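Long-range contacts in 6-aminohexanoate-cyclic-dimer hydrolase (Arthrobacter sp., PDB 3A2Q), which hydrolyses the cyclic dimer of 6-aminohexanoic acid, a nylon-6 by-product, to the linear dimer: residues 149-154 with 173-178; 182-187 with 215-220. The protein carries 1 engineered substitution. All coordinates share one frame; numbering follows the deposited sequence.

Interactions 1 and 2 follow one another along the chain, with centres about 12 Å apart: helix 176-182 begins in interaction 1 and leads into strand 185-188 of interaction 2. F215 joins them in space. Its ring carbon CE1 lies 3.2 Å from V175 O, and CE2 lies 3.7 Å from S151 CB, so a residue of the strand pair packs directly on S151 and V175. Interaction 1 holds S150 and the engineered A174 in contact with the bound 6-aminohexanoic acid units. Interaction 2 lies in a second layer, the nearest side-chain atoms of F215 and A174 being about 7 Å apart and the ring about 10 Å from the ligand.

Interaction 1. Residues 149-154 with 173-178; sequences GSSGGS and GAVRIP. Engineered in segment 173-178: A174 (natural residue Ser). With ACA (6-aminohexanoic acid), chain C; ACA (6-aminohexanoic acid), chain B.
A cis peptide bond between G149 and S150 turns the chain where S150 meets A174, and S150 OG lies 3.2 Å from A174 CB. The torsion about CA-CB (chi1 54°) holds OG between the backbone N and the carbonyl carbon. From there OG accepts a hydrogen bond from the amide N of the chain B 6-aminohexanoic acid at 2.8 Å, and it is also bonded to K72 NZ. Amidase signature enzymes use a Ser-cis-Ser-Lys catalytic triad; K72 and S150 are probably its charge relay here, and position 174 the probable site of the acyl-ester intermediate. Residue 174 is an engineered alanine in place of the natural serine, and its CB stands 3.2 Å from the carbonyl carbon of the chain C unit, consistent with a substrate held unreacted. Backbone contacts set the two loops in register. S151 N donates to A174 O at 3.1 Å, in the carbonyl plane on a lone pair, with 145° at the hydrogen. The buried G149 O has no hydrogen-bond partner and is met instead by A174 CA, a nearly straight CA-H...O contact of 3.4 Å (168°). The P178 ring fills the inside of the turn: CG is 3.6 Å from G149 N, while CB is 3.6 Å from S151 O. Replacing P178 by an alanine removes CG and CD and would probably leave a gap beside G149 N, with the cis turn less closely packed. The contact brings together the starts of helices 152-159 and 176-182; F215 of strand 211-216 packs on S151, V175 and P178, and M421 and L422 of helix 416-422 touch I177.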
ATOM      1  N   GLY A 149      -1.637   0.566   8.066  1.00 27.56           N
ATOM      2  CA  GLY A 149      -1.951   1.821   7.405  1.00 27.59           C
ATOM      3  C   GLY A 149      -0.801   2.247   6.517  1.00 27.03           C
ATOM      4  O   GLY A 149       0.253   1.616   6.556  1.00 27.09           O
ATOM      5  N   SER A 150      -0.971   3.325   5.750  1.00 24.63           N
ATOM      6  CA  SER A 150      -2.206   4.113   5.750  1.00 27.26           C
ATOM      7  C   SER A 150      -3.321   3.593   4.839  1.00 26.81           C
ATOM      8  O   SER A 150      -4.469   4.017   4.962  1.00 28.10           O
ATOM      9  CB  SER A 150      -1.886   5.570   5.393  1.00 28.35           C
ATOM     10  OG  SER A 150      -1.173   5.657   4.166  1.00 24.87           O
ATOM     11  N   SER A 151      -3.001   2.679   3.927  1.00 24.19           N
ATOM     12  CA  SER A 151      -4.024   2.146   3.031  1.00 22.51           C
ATOM     13  C   SER A 151      -4.793   1.008   3.701  1.00 27.16           C
ATOM     14  O   SER A 151      -5.134   0.015   3.057  1.00 26.88           O
ATOM     15  CB  SER A 151      -3.382   1.647   1.738  1.00 25.90           C
ATOM     16  OG  SER A 151      -2.568   2.655   1.158  1.00 22.43           O
ATOM     17  N   GLY A 152      -5.075   1.170   4.995  1.00 25.63           N
ATOM     18  CA  GLY A 152      -5.777   0.149   5.758  1.00 25.01           C
ATOM     19  C   GLY A 152      -7.155  -0.244   5.258  1.00 25.14           C
ATOM     20  O   GLY A 152      -7.537  -1.411   5.342  1.00 29.48           O
ATOM     21  N   GLY A 153      -7.910   0.721   4.743  1.00 25.75           N
ATOM     22  CA  GLY A 153      -9.236   0.425   4.231  1.00 25.18           C
ATOM     23  C   GLY A 153      -9.203  -0.480   3.013  1.00 26.68           C
ATOM     24  O   GLY A 153     -10.019  -1.388   2.879  1.00 25.16           O
ATOM     25  N   SER A 154      -8.251  -0.240   2.118  1.00 29.34           N
ATOM     26  CA  SER A 154      -8.142  -1.054   0.918  1.00 26.82           C
ATOM     27  C   SER A 154      -7.673  -2.456   1.272  1.00 25.46           C
ATOM     28  O   SER A 154      -8.179  -3.433   0.727  1.00 23.52           O
ATOM     29  CB  SER A 154      -7.179  -0.407  -0.081  1.00 26.32           C
ATOM     30  OG  SER A 154      -7.723   0.799  -0.585  1.00 30.05           O
ATOM     31  N   GLY A 173       5.533   2.274   3.623  1.00 21.00           N
ATOM     32  CA  GLY A 173       5.025   0.911   3.686  1.00 20.44           C
ATOM     33  C   GLY A 173       3.500   0.847   3.679  1.00 20.04           C
ATOM     34  O   GLY A 173       2.923  -0.220   3.886  1.00 21.42           O
ATOM     35  N   ALA A 174       2.850   1.978   3.400  1.00 22.75           N
ATOM     36  CA  ALA A 174       1.383   2.083   3.415  1.00 23.04           C
ATOM     37  C   ALA A 174       0.554   1.112   2.567  1.00 24.23           C
ATOM     38  O   ALA A 174      -0.668   1.069   2.702  1.00 22.16           O
ATOM     39  CB  ALA A 174       0.969   3.520   3.110  1.00 25.86           C
ATOM     40  N   VAL A 175       1.184   0.368   1.663  1.00 23.67           N
ATOM     41  CA  VAL A 175       0.436  -0.635   0.904  1.00 20.55           C
ATOM     42  C   VAL A 175       0.871  -1.997   1.445  1.00 19.05           C
ATOM     43  O   VAL A 175       0.044  -2.855   1.757  1.00 21.18           O
ATOM     44  CB  VAL A 175       0.726  -0.576  -0.618  1.00 20.40           C
ATOM     45  CG1 VAL A 175       0.405  -1.921  -1.265  1.00 20.59           C
ATOM     46  CG2 VAL A 175      -0.120   0.508  -1.265  1.00 22.56           C
ATOM     47  N   ARG A 176       2.179  -2.178   1.575  1.00 18.94           N
ATOM     48  CA  ARG A 176       2.731  -3.430   2.066  1.00 20.39           C
ATOM     49  C   ARG A 176       2.318  -3.752   3.497  1.00 20.48           C
ATOM     50  O   ARG A 176       2.014  -4.901   3.807  1.00 20.82           O
ATOM     51  CB  ARG A 176       4.257  -3.403   1.950  1.00 18.85           C
ATOM     52  CG  ARG A 176       4.759  -3.432   0.505  1.00 20.59           C
ATOM     53  CD  ARG A 176       6.224  -2.989   0.442  1.00 20.70           C
ATOM     54  NE  ARG A 176       6.330  -1.550   0.660  1.00 21.51           N
ATOM     55  CZ  ARG A 176       7.440  -0.922   1.044  1.00 17.72           C
ATOM     56  NH1 ARG A 176       8.558  -1.604   1.263  1.00 19.37           N
ATOM     57  NH2 ARG A 176       7.427   0.395   1.214  1.00 21.70           N
ATOM     58  N   ILE A 177       2.286  -2.748   4.367  1.00 21.86           N
ATOM     59  CA  ILE A 177       1.904  -2.980   5.762  1.00 19.42           C
ATOM     60  C   ILE A 177       0.462  -3.487   5.876  1.00 22.02           C
ATOM     61  O   ILE A 177       0.217  -4.531   6.481  1.00 21.65           O
ATOM     62  CB  ILE A 177       2.126  -1.697   6.615  1.00 18.13           C
ATOM     63  CG1 ILE A 177       3.628  -1.399   6.681  1.00 21.14           C
ATOM     64  CG2 ILE A 177       1.585  -1.898   8.030  1.00 21.37           C
ATOM     65  CD1 ILE A 177       4.001  -0.045   7.246  1.00 21.09           C
ATOM     66  N   PRO A 178      -0.513  -2.761   5.300  1.00 21.29           N
ATOM     67  CA  PRO A 178      -1.898  -3.235   5.389  1.00 24.86           C
ATOM     68  C   PRO A 178      -2.063  -4.618   4.758  1.00 23.91           C
ATOM     69  O   PRO A 178      -2.895  -5.405   5.198  1.00 24.47           O
ATOM     70  CB  PRO A 178      -2.689  -2.162   4.641  1.00 25.56           C
ATOM     71  CG  PRO A 178      -1.847  -0.931   4.811  1.00 29.84           C
ATOM     72  CD  PRO A 178      -0.447  -1.444   4.645  1.00 24.37           C
TER
HETATM   73  C   ACA C 602       2.317   5.993   4.536  1.00 38.12           C
HETATM   74  O   ACA C 602       3.183   5.523   3.793  1.00 31.11           O
HETATM   75  C2  ACA C 602       2.312   5.687   6.027  1.00 36.13           C
HETATM   76  C3  ACA C 602       3.561   6.189   6.745  1.00 39.61           C
HETATM   77  C4  ACA C 602       3.458   7.663   7.143  1.00 41.85           C
HETATM   78  C5  ACA C 602       4.835   8.328   7.149  1.00 47.58           C
HETATM   79  C6  ACA C 602       4.756   9.847   7.267  1.00 49.59           C
HETATM   80  N   ACA C 602       4.656  10.511   5.967  1.00 53.42           N
HETATM   81  C   ACA B 601       3.558  11.116   5.520  1.00 50.99           C
HETATM   82  O   ACA B 601       2.574  11.326   6.230  1.00 60.10           O
HETATM   83  C2  ACA B 601       3.557  11.546   4.069  1.00 49.76           C
HETATM   84  C3  ACA B 601       2.261  11.189   3.362  1.00 43.59           C
HETATM   85  C4  ACA B 601       2.354   9.805   2.741  1.00 49.27           C
HETATM   86  C5  ACA B 601       1.100   8.983   2.983  1.00 50.14           C
HETATM   87  C6  ACA B 601       1.380   7.494   2.818  1.00 51.04           C
HETATM   88  N   ACA B 601       1.341   6.779   4.093  1.00 42.07           N

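Interaction 2. Residues 182-187 with 215-220; sequences CGVVGL and FARSVR
V184 and F215 cross obliquely, with the valine methyl CG2 3.9 Å from ring carbon CD1. With V184 CG1 anti to the carbonyl carbon (chi1 -60°), CG2 falls between the backbone N and the carbonyl carbon, on the side of the ring, while CB rests 3.6 Å from A216 O. V185 turns to the other face of the sheet, which it shares with A216. Its CG2, anti to the carbonyl carbon, extends past A216 to within 4.0 Å of R217 C, and I222 of helix 219-229 packs against both V185 and A216. Between these two faces the backbones form an antiparallel pair within the mixed sheet of the amidase fold, where strand 211-216 lies between strands 165-170 and 185-188. V185 and A216 are its hydrogen-bonded pair: V185 N donates to A216 O at 2.7 Å, and A216 N donates to V185 O at 3.0 Å. G186 and F215 form the adjoining non-hydrogen-bonded pair, and F215 CD1 comes within 4.3 Å of G186 CA. F215 CA adds a CA-H...O contact to V185 O of 3.3 Å. Before the strand, G183 closes helix 176-182 with a Schellman motif; after A216, R217 makes a cation-pi pair with W7, and its NH1 hydrogen-bonds to V158 O, in the helix whose V158 and A159 touch V184.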
ATOM      1  N   CYS A 182      -3.433  -7.665   6.854  1.00 24.75           N
ATOM      2  CA  CYS A 182      -4.729  -8.180   6.418  1.00 23.93           C
ATOM      3  C   CYS A 182      -4.699  -9.454   5.581  1.00 26.98           C
ATOM      4  O   CYS A 182      -5.738  -9.906   5.104  1.00 26.96           O
ATOM      5  CB  CYS A 182      -5.494  -7.094   5.663  1.00 26.38           C
ATOM      6  SG  CYS A 182      -5.901  -5.671   6.702  1.00 26.17           S
ATOM      7  N   GLY A 183      -3.518 -10.028   5.389  1.00 25.02           N
ATOM      8  CA  GLY A 183      -3.430 -11.271   4.639  1.00 25.70           C
ATOM      9  C   GLY A 183      -3.732 -11.224   3.154  1.00 24.03           C
ATOM     10  O   GLY A 183      -4.373 -12.130   2.618  1.00 25.52           O
ATOM     11  N   VAL A 184      -3.285 -10.168   2.482  1.00 23.39           N
ATOM     12  CA  VAL A 184      -3.493 -10.055   1.041  1.00 23.05           C
ATOM     13  C   VAL A 184      -2.163  -9.674   0.399  1.00 24.69           C
ATOM     14  O   VAL A 184      -1.178  -9.449   1.101  1.00 23.47           O
ATOM     15  CB  VAL A 184      -4.563  -8.988   0.686  1.00 23.36           C
ATOM     16  CG1 VAL A 184      -5.897  -9.365   1.313  1.00 27.80           C
ATOM     17  CG2 VAL A 184      -4.120  -7.613   1.156  1.00 27.06           C
ATOM     18  N   VAL A 185      -2.128  -9.633  -0.931  1.00 23.21           N
ATOM     19  CA  VAL A 185      -0.910  -9.260  -1.636  1.00 24.39           C
ATOM     20  C   VAL A 185      -0.859  -7.745  -1.813  1.00 22.48           C
ATOM     21  O   VAL A 185      -1.817  -7.140  -2.288  1.00 23.06           O
ATOM     22  CB  VAL A 185      -0.838  -9.909  -3.031  1.00 24.90           C
ATOM     23  CG1 VAL A 185       0.493  -9.565  -3.682  1.00 23.23           C
ATOM     24  CG2 VAL A 185      -0.997 -11.413  -2.916  1.00 23.12           C
ATOM     25  N   GLY A 186       0.260  -7.137  -1.433  1.00 23.23           N
ATOM     26  CA  GLY A 186       0.397  -5.700  -1.576  1.00 20.74           C
ATOM     27  C   GLY A 186       1.714  -5.355  -2.235  1.00 21.33           C
ATOM     28  O   GLY A 186       2.775  -5.703  -1.721  1.00 21.69           O
ATOM     29  N   LEU A 187       1.654  -4.676  -3.375  1.00 22.35           N
ATOM     30  CA  LEU A 187       2.871  -4.308  -4.082  1.00 22.41           C
ATOM     31  C   LEU A 187       3.146  -2.822  -4.179  1.00 19.67           C
ATOM     32  O   LEU A 187       2.268  -2.042  -4.557  1.00 22.97           O
ATOM     33  CB  LEU A 187       2.855  -4.872  -5.506  1.00 21.83           C
ATOM     34  CG  LEU A 187       3.937  -4.308  -6.442  1.00 22.64           C
ATOM     35  CD1 LEU A 187       5.285  -4.932  -6.104  1.00 21.81           C
ATOM     36  CD2 LEU A 187       3.569  -4.593  -7.889  1.00 22.79           C
ATOM     37  N   PHE A 215      -3.288  -3.747  -4.498  1.00 26.32           N
ATOM     38  CA  PHE A 215      -3.761  -4.797  -3.596  1.00 26.64           C
ATOM     39  C   PHE A 215      -4.510  -5.857  -4.398  1.00 26.42           C
ATOM     40  O   PHE A 215      -5.275  -5.520  -5.294  1.00 25.99           O
ATOM     41  CB  PHE A 215      -4.755  -4.234  -2.575  1.00 26.43           C
ATOM     42  CG  PHE A 215      -4.130  -3.467  -1.455  1.00 19.16           C
ATOM     43  CD1 PHE A 215      -3.482  -4.132  -0.416  1.00 22.50           C
ATOM     44  CD2 PHE A 215      -4.220  -2.082  -1.417  1.00 19.51           C
ATOM     45  CE1 PHE A 215      -2.932  -3.421   0.653  1.00 24.20           C
ATOM     46  CE2 PHE A 215      -3.674  -1.360  -0.354  1.00 28.75           C
ATOM     47  CZ  PHE A 215      -3.030  -2.032   0.682  1.00 21.87           C
ATOM     48  N   ALA A 216      -4.305  -7.124  -4.046  1.00 27.83           N
ATOM     49  CA  ALA A 216      -4.979  -8.253  -4.689  1.00 27.88           C
ATOM     50  C   ALA A 216      -4.769  -9.518  -3.850  1.00 26.76           C
ATOM     51  O   ALA A 216      -4.047  -9.500  -2.855  1.00 27.04           O
ATOM     52  CB  ALA A 216      -4.438  -8.466  -6.107  1.00 27.30           C
ATOM     53  N   ARG A 217      -5.407 -10.617  -4.244  1.00 27.41           N
ATOM     54  CA  ARG A 217      -5.238 -11.866  -3.517  1.00 28.18           C
ATOM     55  C   ARG A 217      -4.445 -12.897  -4.326  1.00 28.74           C
ATOM     56  O   ARG A 217      -4.189 -14.007  -3.857  1.00 27.21           O
ATOM     57  CB  ARG A 217      -6.600 -12.442  -3.098  1.00 32.02           C
ATOM     58  CG  ARG A 217      -7.324 -11.606  -2.041  1.00 30.65           C
ATOM     59  CD  ARG A 217      -8.480 -12.382  -1.425  1.00 31.21           C
ATOM     60  NE  ARG A 217      -9.453 -12.783  -2.434  1.00 32.07           N
ATOM     61  CZ  ARG A 217     -10.405 -11.994  -2.922  1.00 26.00           C
ATOM     62  NH1 ARG A 217     -10.536 -10.746  -2.493  1.00 30.94           N
ATOM     63  NH2 ARG A 217     -11.215 -12.452  -3.862  1.00 35.94           N
ATOM     64  N   SER A 218      -4.054 -12.529  -5.543  1.00 28.73           N
ATOM     65  CA  SER A 218      -3.264 -13.430  -6.378  1.00 26.21           C
ATOM     66  C   SER A 218      -2.151 -12.649  -7.063  1.00 25.45           C
ATOM     67  O   SER A 218      -2.280 -11.450  -7.307  1.00 27.36           O
ATOM     68  CB  SER A 218      -4.136 -14.106  -7.441  1.00 28.17           C
ATOM     69  OG  SER A 218      -4.572 -13.174  -8.414  1.00 30.81           O
ATOM     70  N   VAL A 219      -1.063 -13.334  -7.387  1.00 25.72           N
ATOM     71  CA  VAL A 219       0.055 -12.671  -8.040  1.00 28.71           C
ATOM     72  C   VAL A 219      -0.300 -12.294  -9.479  1.00 29.18           C
ATOM     73  O   VAL A 219       0.170 -11.275  -9.995  1.00 27.42           O
ATOM     74  CB  VAL A 219       1.316 -13.562  -8.017  1.00 31.46           C
ATOM     75  CG1 VAL A 219       2.473 -12.859  -8.725  1.00 28.14           C
ATOM     76  CG2 VAL A 219       1.703 -13.867  -6.571  1.00 26.30           C
ATOM     77  N   ARG A 220      -1.149 -13.089 -10.124  1.00 28.80           N
ATOM     78  CA  ARG A 220      -1.512 -12.777 -11.499  1.00 29.47           C
ATOM     79  C   ARG A 220      -2.344 -11.501 -11.564  1.00 27.42           C
ATOM     80  O   ARG A 220      -2.256 -10.743 -12.530  1.00 30.98           O
ATOM     81  CB  ARG A 220      -2.251 -13.951 -12.151  1.00 28.72           C
ATOM     82  CG  ARG A 220      -3.638 -14.245 -11.607  1.00 31.14           C
ATOM     83  CD  ARG A 220      -4.237 -15.442 -12.340  1.00 33.87           C
ATOM     84  NE  ARG A 220      -5.632 -15.678 -11.983  1.00 35.56           N
ATOM     85  CZ  ARG A 220      -6.393 -16.623 -12.533  1.00 42.11           C
ATOM     86  NH1 ARG A 220      -5.889 -17.421 -13.465  1.00 39.40           N
ATOM     87  NH2 ARG A 220      -7.658 -16.761 -12.159  1.00 33.47           N
TER